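Local coordinates for protein Pre-mRNA-splicing factor SAD1 (Saccharomyces cerevisiae, PDB 4MSX) that promotes assembly of newly made U4 snRNA into the U4/U6 snRNP and is required for pre-mRNA splicing, although its ubiquitin-protease fold is catalytically inactive, at residues N289-K300 with T312-L323; V322-F330 with P343-F354. All coordinates share one frame; numbering follows the deposited sequence. Where two conformers were deposited one is given.

Both contacts lie within the ubiquitin-specific-protease region, away from the zinc site formed by Cys94, Cys97, His113 and His119. They follow one another along the chain. Contact 1 pairs strands 294-299 and 315-320. The chain then turns through Trp321 and Val322 into strand 323-325, where contact 2 begins. The two share Val322 and Leu323, and their centres are about 18 Å apart. Leu323 belongs to both: it lies against Phe320 and Val296 in contact 1 and meets Phe354 in contact 2. Phe354 also touches contact 1 directly, its CE1 lying 3.7 Å from Val296 CG1. One apolar layer thus runs from the strand pair to the 343-354 segment.

Contact 1: residues N289-K300 with T312-L323; sequences NHSCKGKVKIAK and TGKVIVKPFWVL
Strands 294-299 and 315-320 form an antiparallel beta ladder, at one edge of a three-stranded sheet completed by strand 365-370. Six backbone bonds join Gly294 to Phe320, Val296 to Lys318 and Ile298 to Ile316. Lys300 N adds a longer one to Lys314 O. The main bump is the Phe320 ring. Its CG sits between the backbone N and the carbonyl carbon (chi1 61°), which folds the ring back across the partner strand. The hollow is Gly294, whose CA lies 3.6 Å from the centroid of the Phe320 ring. A CB on Gly294 would run into that ring. Val296 CG2 packs 3.5 Å from Phe320 CE2, and Leu323 CB lies over the opposite face, toward the rim. A serine in place of Phe320 would probably leave a gap over Gly294 and take from Val296 and Leu323 the ring they pack on. On the other face, Val315 CG1 fits against the Lys297 chain, 3.7 Å from its CE. Just past the ladder, Trp321 has its NE1 bonded to Asn275. Lys293 bends at chi3 (-80°) and lays CE over the indole six-membered ring, 3.8 Å from its centroid. Beyond CE, Lys293 NZ reaches Asn289 OD1 at 2.7 Å.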
loop_
_atom_site.group_PDB
_atom_site.type_symbol
_atom_site.label_atom_id
_atom_site.label_comp_id
_atom_site.label_asym_id
_atom_site.label_seq_id
_atom_site.Cartn_x
_atom_site.Cartn_y
_atom_site.Cartn_z
ATOM N N ASN A 289 6.237 13.196 9.056
ATOM C CA ASN A 289 7.025 14.437 8.993
ATOM C C ASN A 289 8.512 14.223 9.230
ATOM O O ASN A 289 9.348 14.776 8.515
ATOM C CB ASN A 289 6.429 15.528 9.904
ATOM C CG ASN A 289 5.252 16.240 9.238
ATOM O OD1 ASN A 289 5.450 17.196 8.508
ATOM N ND2 ASN A 289 4.045 15.736 9.433
ATOM N N HIS A 290 8.883 13.371 10.173
ATOM C CA HIS A 290 10.286 13.200 10.414
ATOM C C HIS A 290 10.942 12.362 9.334
ATOM O O HIS A 290 12.061 12.641 8.886
ATOM C CB HIS A 290 10.556 12.492 11.772
ATOM C CG HIS A 290 11.992 12.132 11.935
ATOM N ND1 HIS A 290 12.964 13.077 12.190
ATOM C CD2 HIS A 290 12.639 10.957 11.788
ATOM C CE1 HIS A 290 14.147 12.487 12.227
ATOM N NE2 HIS A 290 13.975 11.202 11.987
ATOM N N SER A 291 10.259 11.311 8.895
ATOM C CA SER A 291 10.945 10.351 8.046
ATOM C C SER A 291 10.866 10.636 6.526
ATOM O O SER A 291 11.723 10.169 5.773
ATOM C CB SER A 291 10.368 8.955 8.285
ATOM O OG SER A 291 10.629 8.556 9.621
ATOM N N CYS A 292 9.814 11.335 6.099
ATOM C CA CYS A 292 9.472 11.410 4.663
ATOM C C CYS A 292 9.493 12.826 4.102
ATOM O O CYS A 292 9.448 13.026 2.868
ATOM C CB CYS A 292 8.049 10.810 4.436
ATOM S SG CYS A 292 8.059 9.077 4.822
ATOM N N LYS A 293 9.496 13.821 4.972
ATOM C CA LYS A 293 9.257 15.176 4.498
ATOM C C LYS A 293 10.575 15.907 4.224
ATOM O O LYS A 293 11.422 16.067 5.102
ATOM C CB LYS A 293 8.372 15.951 5.466
ATOM C CG LYS A 293 8.158 17.416 5.031
ATOM C CD LYS A 293 7.086 18.117 5.863
ATOM C CE LYS A 293 5.666 17.757 5.384
ATOM N NZ LYS A 293 4.578 18.377 6.221
ATOM N N GLY A 294 10.790 16.233 2.959
ATOM C CA GLY A 294 11.999 16.911 2.533
ATOM C C GLY A 294 11.755 18.399 2.507
ATOM O O GLY A 294 10.621 18.860 2.722
ATOM N N LYS A 295 12.797 19.188 2.212
ATOM C CA LYS A 295 12.590 20.618 2.036
ATOM C C LYS A 295 13.510 21.080 0.926
ATOM O O LYS A 295 14.671 20.647 0.848
ATOM C CB LYS A 295 12.931 21.405 3.315
ATOM C CG LYS A 295 12.050 21.091 4.482
ATOM C CD LYS A 295 12.359 22.001 5.686
ATOM C CE LYS A 295 11.526 21.576 6.917
ATOM N NZ LYS A 295 11.778 22.457 8.086
ATOM N N VAL A 296 12.968 21.916 0.039
ATOM C CA VAL A 296 13.762 22.552 -1.008
ATOM C C VAL A 296 13.820 24.032 -0.686
ATOM O O VAL A 296 12.811 24.633 -0.295
ATOM C CB VAL A 296 13.124 22.430 -2.422
ATOM C CG1 VAL A 296 14.042 23.058 -3.465
ATOM C CG2 VAL A 296 12.836 21.005 -2.774
ATOM N N LYS A 297 14.997 24.630 -0.837
ATOM C CA LYS A 297 15.112 26.065 -0.662
ATOM C C LYS A 297 15.395 26.669 -2.018
ATOM O O LYS A 297 16.268 26.194 -2.750
ATOM C CB LYS A 297 16.264 26.348 0.325
ATOM C CG LYS A 297 16.763 27.799 0.351
ATOM C CD LYS A 297 17.987 27.915 1.298
ATOM C CE LYS A 297 18.406 29.369 1.490
ATOM N NZ LYS A 297 19.704 29.498 2.220
ATOM N N ILE A 298 14.672 27.716 -2.371
ATOM C CA ILE A 298 14.930 28.402 -3.625
ATOM C C ILE A 298 15.343 29.827 -3.289
ATOM O O ILE A 298 14.619 30.509 -2.544
ATOM C CB ILE A 298 13.644 28.451 -4.518
ATOM C CG1 ILE A 298 13.127 27.040 -4.787
ATOM C CG2 ILE A 298 13.937 29.195 -5.805
ATOM C CD1 ILE A 298 12.023 26.631 -3.855
ATOM N N ALA A 299 16.474 30.288 -3.819
ATOM C CA ALA A 299 17.017 31.575 -3.400
ATOM C C ALA A 299 17.590 32.371 -4.553
ATOM O O ALA A 299 18.171 31.808 -5.475
ATOM C CB ALA A 299 18.131 31.349 -2.350
ATOM N N LYS A 300 17.490 33.692 -4.478
ATOM C CA LYS A 300 18.223 34.545 -5.420
ATOM C C LYS A 300 18.960 35.662 -4.678
ATOM O O LYS A 300 20.191 35.727 -4.704
ATOM C CB LYS A 300 17.269 35.129 -6.454
ATOM C CG LYS A 300 17.919 35.480 -7.796
ATOM C CD LYS A 300 16.868 35.943 -8.819
ATOM C CE LYS A 300 17.476 36.316 -10.185
ATOM N NZ LYS A 300 17.750 35.142 -11.084
ATOM N N THR A 312 19.595 40.819 0.059
ATOM C CA THR A 312 19.667 39.392 0.400
ATOM C C THR A 312 18.834 38.553 -0.606
ATOM O O THR A 312 19.281 37.487 -1.035
ATOM C CB THR A 312 19.276 39.098 1.879
ATOM O OG1 THR A 312 20.335 39.519 2.753
ATOM C CG2 THR A 312 19.001 37.588 2.108
ATOM N N GLY A 313 17.658 39.027 -1.011
ATOM C CA GLY A 313 16.876 38.311 -2.021
ATOM C C GLY A 313 15.959 37.213 -1.483
ATOM O O GLY A 313 16.254 36.496 -0.483
ATOM N N LYS A 314 14.836 37.076 -2.161
ATOM C CA LYS A 314 13.783 36.160 -1.781
ATOM C C LYS A 314 14.387 34.782 -1.522
ATOM O O LYS A 314 15.297 34.358 -2.251
ATOM C CB LYS A 314 12.791 36.109 -2.936
ATOM C CG LYS A 314 11.415 35.577 -2.609
ATOM C CD LYS A 314 10.543 35.683 -3.855
ATOM C CE LYS A 314 9.211 35.010 -3.656
ATOM N NZ LYS A 314 8.647 35.294 -2.301
ATOM N N VAL A 315 13.958 34.156 -0.435
ATOM C CA VAL A 315 14.255 32.773 -0.149
ATOM C C VAL A 315 12.930 32.028 0.153
ATOM O O VAL A 315 12.244 32.341 1.118
ATOM C CB VAL A 315 15.147 32.643 1.052
ATOM C CG1 VAL A 315 15.198 31.209 1.490
ATOM C CG2 VAL A 315 16.554 33.148 0.711
ATOM N N ILE A 316 12.562 31.048 -0.660
ATOM C CA ILE A 316 11.406 30.212 -0.308
ATOM C C ILE A 316 11.877 28.867 0.182
ATOM O O ILE A 316 12.744 28.263 -0.466
ATOM C CB ILE A 316 10.526 29.997 -1.519
ATOM C CG1 ILE A 316 10.109 31.336 -2.095
ATOM C CG2 ILE A 316 9.303 29.177 -1.133
ATOM C CD1 ILE A 316 9.362 31.218 -3.401
ATOM N N VAL A 317 11.359 28.401 1.320
ATOM C CA VAL A 317 11.618 27.040 1.758
ATOM C C VAL A 317 10.301 26.240 1.653
ATOM O O VAL A 317 9.311 26.560 2.307
ATOM C CB VAL A 317 12.179 26.953 3.192
ATOM C CG1 VAL A 317 12.348 25.506 3.607
ATOM C CG2 VAL A 317 13.518 27.678 3.273
ATOM N N LYS A 318 10.305 25.223 0.801
ATOM C CA LYS A 318 9.099 24.455 0.507
ATOM C C LYS A 318 9.243 23.058 1.023
ATOM O O LYS A 318 10.077 22.310 0.533
ATOM C CB LYS A 318 8.895 24.367 -1.005
ATOM C CG LYS A 318 8.203 25.532 -1.583
ATOM C CD LYS A 318 7.322 25.125 -2.764
ATOM C CE LYS A 318 8.154 24.632 -3.942
ATOM N NZ LYS A 318 7.454 24.837 -5.253
ATOM N N PRO A 319 8.399 22.656 1.969
ATOM C CA PRO A 319 8.476 21.224 2.288
ATOM C C PRO A 319 7.875 20.394 1.137
ATOM O O PRO A 319 7.108 20.932 0.333
ATOM C CB PRO A 319 7.612 21.100 3.548
ATOM C CG PRO A 319 6.624 22.213 3.416
ATOM C CD PRO A 319 7.312 23.342 2.683
ATOM N N PHE A 320 8.212 19.113 1.067
ATOM C CA PHE A 320 7.568 18.219 0.115
ATOM C C PHE A 320 7.472 16.830 0.679
ATOM O O PHE A 320 8.327 16.396 1.449
ATOM C CB PHE A 320 8.352 18.169 -1.227
ATOM C CG PHE A 320 9.780 17.652 -1.094
ATOM C CD1 PHE A 320 10.049 16.274 -1.095
ATOM C CD2 PHE A 320 10.859 18.548 -1.012
ATOM C CE1 PHE A 320 11.384 15.794 -0.991
ATOM C CE2 PHE A 320 12.198 18.077 -0.917
ATOM C CZ PHE A 320 12.457 16.706 -0.907
ATOM N N TRP A 321 6.440 16.107 0.259
ATOM C CA TRP A 321 6.418 14.660 0.436
ATOM C C TRP A 321 7.058 14.029 -0.766
ATOM O O TRP A 321 7.653 12.994 -0.658
ATOM C CB TRP A 321 4.943 14.094 0.460
ATOM C CG TRP A 321 4.096 14.561 1.555
ATOM C CD1 TRP A 321 2.886 15.231 1.461
ATOM C CD2 TRP A 321 4.347 14.371 2.950
ATOM N NE1 TRP A 321 2.382 15.433 2.732
ATOM C CE2 TRP A 321 3.275 14.939 3.653
ATOM C CE3 TRP A 321 5.406 13.787 3.670
ATOM C CZ2 TRP A 321 3.191 14.898 5.067
ATOM C CZ3 TRP A 321 5.347 13.782 5.045
ATOM C CH2 TRP A 321 4.243 14.331 5.731
ATOM N N VAL A 322 6.785 14.586 -1.956
ATOM C CA VAL A 322 7.236 13.927 -3.169
ATOM C C VAL A 322 7.925 15.012 -3.996
ATOM O O VAL A 322 7.364 16.072 -4.219
ATOM C CB VAL A 322 6.023 13.324 -3.957
ATOM C CG1 VAL A 322 6.464 12.918 -5.370
ATOM C CG2 VAL A 322 5.411 12.136 -3.173
ATOM N N LEU A 323 9.136 14.746 -4.447
ATOM C CA LEU A 323 9.876 15.730 -5.240
ATOM C C LEU A 323 9.720 15.458 -6.703
ATOM O O LEU A 323 10.094 14.399 -7.169
ATOM C CB LEU A 323 11.368 15.646 -4.883
ATOM C CG LEU A 323 12.208 16.696 -5.626
ATOM C CD1 LEU A 323 11.832 18.108 -5.219
ATOM C CD2 LEU A 323 13.678 16.421 -5.335
HETATM O O HOH W 1 10.373 12.526 0.106
#

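Contact 2: residues V322-F330 with P343-F354; sequences VLTLDLPEF and PQINITKLLTKF
Leu325 CD1 packs on Leu350 CB, 4.3 Å away, where strand 323-325 and the loop after it run past the short helix 347-350. The side-chain contacts are apolar. Among the aliphatic pairs, Leu325 CD2 meets Leu351 CD2 at 4.0 Å. Leu350 spreads its two methyls under the loop: CD1 lies 3.8 Å from Leu327 CD2, and CD2 reaches the backbone at Asp326 O. Ile345 ends on the Pro328 ring, its CD1 4.0 Å from Pro328 CD. CG1 of Ile345 is anti to the backbone N (chi1 -166°), and this carries CD1 out to the proline. Two aromatic rings frame the row. At one end Leu323 CD2 lies 4.0 Å from Phe354 CE2. At the other, Pro343 CG abuts the edge of the Phe330 ring, 3.5 Å from CD1. The polar link between the segments is a water that accepts from Asp326 N and is weakly bonded to Thr324 O and Lys353 NZ. Within 343-354, Asn346 caps the helix: its OD1 accepts from Thr348 N at 2.9 Å. Strand 323-325 pairs in parallel with strand 374-379, and strand 344-346 with 397-399. Leu350 also packs on both partners, through Phe379 and Val398, so Leu350 sits between the two strand pairs.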
loop_
_atom_site.group_PDB
_atom_site.type_symbol
_atom_site.label_atom_id
_atom_site.label_comp_id
_atom_site.label_asym_id
_atom_site.label_seq_id
_atom_site.Cartn_x
_atom_site.Cartn_y
_atom_site.Cartn_z
ATOM N N VAL A 322 6.785 14.586 -1.956
ATOM C CA VAL A 322 7.236 13.927 -3.169
ATOM C C VAL A 322 7.925 15.012 -3.996
ATOM O O VAL A 322 7.364 16.072 -4.219
ATOM C CB VAL A 322 6.023 13.324 -3.957
ATOM C CG1 VAL A 322 6.464 12.918 -5.370
ATOM C CG2 VAL A 322 5.411 12.136 -3.173
ATOM N N LEU A 323 9.136 14.746 -4.447
ATOM C CA LEU A 323 9.876 15.730 -5.240
ATOM C C LEU A 323 9.720 15.458 -6.703
ATOM O O LEU A 323 10.094 14.399 -7.169
ATOM C CB LEU A 323 11.368 15.646 -4.883
ATOM C CG LEU A 323 12.208 16.696 -5.626
ATOM C CD1 LEU A 323 11.832 18.108 -5.219
ATOM C CD2 LEU A 323 13.678 16.421 -5.335
ATOM N N THR A 324 9.131 16.398 -7.439
ATOM C CA THR A 324 8.874 16.178 -8.858
ATOM C C THR A 324 10.106 16.574 -9.639
ATOM O O THR A 324 10.629 17.644 -9.440
ATOM C CB THR A 324 7.657 16.983 -9.371
ATOM O OG1 THR A 324 6.466 16.400 -8.815
ATOM C CG2 THR A 324 7.572 16.922 -10.945
ATOM N N LEU A 325 10.563 15.665 -10.481
ATOM C CA LEU A 325 11.712 15.893 -11.361
ATOM C C LEU A 325 11.143 16.056 -12.782
ATOM O O LEU A 325 10.473 15.171 -13.296
ATOM C CB LEU A 325 12.652 14.689 -11.302
ATOM C CG LEU A 325 13.214 14.398 -9.893
ATOM C CD1 LEU A 325 14.161 13.196 -9.854
ATOM C CD2 LEU A 325 13.893 15.662 -9.301
ATOM N N ASP A 326 11.332 17.220 -13.381
ATOM C CA ASP A 326 10.846 17.465 -14.740
ATOM C C ASP A 326 11.758 16.798 -15.772
ATOM O O ASP A 326 12.937 16.846 -15.643
ATOM C CB ASP A 326 10.782 18.967 -15.013
ATOM C CG ASP A 326 9.697 19.672 -14.188
ATOM O OD1 ASP A 326 8.532 19.177 -14.131
ATOM O OD2 ASP A 326 10.033 20.709 -13.567
ATOM N N LEU A 327 11.187 16.229 -16.823
ATOM C CA LEU A 327 11.966 15.522 -17.799
ATOM C C LEU A 327 12.220 16.444 -19.000
ATOM O O LEU A 327 11.453 17.360 -19.273
ATOM C CB LEU A 327 11.207 14.297 -18.284
ATOM C CG LEU A 327 10.942 13.304 -17.100
ATOM C CD1 LEU A 327 9.958 12.230 -17.567
ATOM C CD2 LEU A 327 12.227 12.691 -16.566
ATOM N N PRO A 328 13.277 16.170 -19.739
ATOM C CA PRO A 328 13.510 17.046 -20.896
ATOM C C PRO A 328 12.344 16.977 -21.907
ATOM O O PRO A 328 11.666 15.934 -22.027
ATOM C CB PRO A 328 14.840 16.529 -21.472
ATOM C CG PRO A 328 15.065 15.188 -20.886
ATOM C CD PRO A 328 14.286 15.108 -19.587
ATOM N N GLU A 329 12.103 18.078 -22.632
ATOM C CA GLU A 329 11.000 18.136 -23.602
ATOM C C GLU A 329 10.962 16.906 -24.519
ATOM O O GLU A 329 11.988 16.399 -24.942
ATOM C CB GLU A 329 11.079 19.419 -24.449
ATOM C CG GLU A 329 9.692 19.926 -24.811
ATOM C CD GLU A 329 9.723 21.174 -25.674
ATOM O OE1 GLU A 329 10.710 21.942 -25.590
ATOM O OE2 GLU A 329 8.757 21.384 -26.441
ATOM N N PHE A 330 9.766 16.381 -24.760
ATOM C CA PHE A 330 9.647 15.101 -25.455
ATOM C C PHE A 330 8.595 15.230 -26.534
ATOM O O PHE A 330 7.477 15.726 -26.281
ATOM C CB PHE A 330 9.227 13.982 -24.476
ATOM C CG PHE A 330 9.035 12.614 -25.132
ATOM C CD1 PHE A 330 10.134 11.786 -25.333
ATOM C CD2 PHE A 330 7.766 12.174 -25.545
ATOM C CE1 PHE A 330 9.978 10.540 -25.942
ATOM C CE2 PHE A 330 7.596 10.903 -26.145
ATOM C CZ PHE A 330 8.718 10.100 -26.346
ATOM N N PRO A 343 15.076 9.398 -26.631
ATOM C CA PRO A 343 15.745 10.263 -25.663
ATOM C C PRO A 343 16.046 9.523 -24.358
ATOM O O PRO A 343 15.278 8.640 -23.938
ATOM C CB PRO A 343 14.741 11.402 -25.446
ATOM C CG PRO A 343 13.505 11.014 -26.110
ATOM C CD PRO A 343 13.784 9.936 -27.088
ATOM N N GLN A 344 17.168 9.857 -23.740
ATOM C CA GLN A 344 17.588 9.218 -22.488
ATOM C C GLN A 344 18.140 10.297 -21.595
ATOM O O GLN A 344 18.651 11.329 -22.079
ATOM C CB GLN A 344 18.706 8.200 -22.689
ATOM C CG GLN A 344 18.376 7.031 -23.548
ATOM C CD GLN A 344 19.640 6.336 -24.115
ATOM O OE1 GLN A 344 19.706 6.064 -25.312
ATOM N NE2 GLN A 344 20.618 6.050 -23.264
ATOM N N ILE A 345 18.065 10.057 -20.298
ATOM C CA ILE A 345 18.669 10.964 -19.342
ATOM C C ILE A 345 18.978 10.230 -18.055
ATOM O O ILE A 345 18.201 9.362 -17.627
ATOM C CB ILE A 345 17.758 12.173 -19.051
ATOM C CG1 ILE A 345 18.592 13.234 -18.323
ATOM C CG2 ILE A 345 16.503 11.767 -18.189
ATOM C CD1 ILE A 345 17.974 14.569 -18.257
ATOM N N ASN A 346 20.099 10.540 -17.410
ATOM C CA ASN A 346 20.420 9.851 -16.166
ATOM C C ASN A 346 19.746 10.582 -15.017
ATOM O O ASN A 346 19.622 11.825 -15.032
ATOM C CB ASN A 346 21.929 9.824 -15.898
ATOM C CG ASN A 346 22.309 8.759 -14.840
ATOM O OD1 ASN A 346 22.231 9.001 -13.624
ATOM N ND2 ASN A 346 22.691 7.564 -15.307
ATOM N N ILE A 347 19.320 9.833 -14.011
ATOM C CA ILE A 347 18.732 10.460 -12.838
ATOM C C ILE A 347 19.667 11.492 -12.205
ATOM O O ILE A 347 19.201 12.475 -11.672
ATOM C CB ILE A 347 18.280 9.385 -11.768
ATOM C CG1 ILE A 347 17.376 10.045 -10.695
ATOM C CG2 ILE A 347 19.481 8.692 -11.123
ATOM C CD1 ILE A 347 16.559 9.000 -9.884
ATOM N N THR A 348 20.994 11.307 -12.271
ATOM C CA THR A 348 21.891 12.265 -11.579
ATOM C C THR A 348 21.797 13.612 -12.296
ATOM O O THR A 348 21.949 14.673 -11.690
ATOM C CB THR A 348 23.368 11.796 -11.607
ATOM O OG1 THR A 348 23.719 11.513 -12.966
ATOM C CG2 THR A 348 23.547 10.568 -10.770
ATOM N N LYS A 349 21.523 13.569 -13.591
ATOM C CA LYS A 349 21.423 14.789 -14.341
ATOM C C LYS A 349 20.094 15.499 -14.021
ATOM O O LYS A 349 20.016 16.719 -14.059
ATOM C CB LYS A 349 21.558 14.492 -15.842
ATOM C CG LYS A 349 21.255 15.690 -16.732
ATOM C CD LYS A 349 22.329 15.876 -17.811
ATOM C CE LYS A 349 21.922 16.923 -18.856
ATOM N NZ LYS A 349 23.074 17.343 -19.720
ATOM N N LEU A 350 19.029 14.750 -13.711
ATOM C CA LEU A 350 17.768 15.412 -13.288
ATOM C C LEU A 350 17.995 16.127 -11.951
ATOM O O LEU A 350 17.332 17.087 -11.634
ATOM C CB LEU A 350 16.622 14.378 -13.164
ATOM C CG LEU A 350 16.191 13.698 -14.477
ATOM C CD1 LEU A 350 15.178 12.526 -14.203
ATOM C CD2 LEU A 350 15.605 14.710 -15.472
ATOM N N LEU A 351 18.913 15.634 -11.137
ATOM C CA LEU A 351 19.129 16.223 -9.815
ATOM C C LEU A 351 20.133 17.401 -9.823
ATOM O O LEU A 351 20.409 17.976 -8.760
ATOM C CB LEU A 351 19.574 15.148 -8.837
ATOM C CG LEU A 351 18.448 14.164 -8.485
ATOM C CD1 LEU A 351 19.017 12.918 -7.853
ATOM C CD2 LEU A 351 17.402 14.840 -7.519
ATOM N N THR A 352 20.643 17.765 -11.009
ATOM C CA THR A 352 21.686 18.816 -11.135
ATOM C C THR A 352 21.241 20.141 -10.545
ATOM O O THR A 352 22.011 20.828 -9.907
ATOM C CB THR A 352 22.045 19.172 -12.599
ATOM O OG1 THR A 352 22.099 18.004 -13.401
ATOM C CG2 THR A 352 23.405 19.883 -12.649
ATOM N N LYS A 353 20.006 20.501 -10.835
ATOM C CA LYS A 353 19.317 21.598 -10.182
ATOM C C LYS A 353 19.811 21.796 -8.742
ATOM O O LYS A 353 20.125 22.911 -8.346
ATOM C CB LYS A 353 17.839 21.219 -10.129
ATOM C CG LYS A 353 16.876 22.317 -10.427
ATOM C CD LYS A 353 15.499 21.750 -10.461
ATOM C CE LYS A 353 14.504 22.786 -10.909
ATOM N NZ LYS A 353 13.123 22.360 -10.545
ATOM N N PHE A 354 19.897 20.706 -7.964
ATOM C CA PHE A 354 20.185 20.807 -6.529
ATOM C C PHE A 354 21.641 20.558 -6.169
ATOM O O PHE A 354 22.040 20.748 -5.027
ATOM C CB PHE A 354 19.288 19.841 -5.734
ATOM C CG PHE A 354 17.821 19.913 -6.133
ATOM C CD1 PHE A 354 16.993 20.911 -5.647
ATOM C CD2 PHE A 354 17.264 18.970 -6.974
ATOM C CE1 PHE A 354 15.616 20.972 -6.023
ATOM C CE2 PHE A 354 15.905 19.043 -7.369
ATOM C CZ PHE A 354 15.086 20.052 -6.876
HETATM O O HOH W 2 12.843 19.154 -11.535
#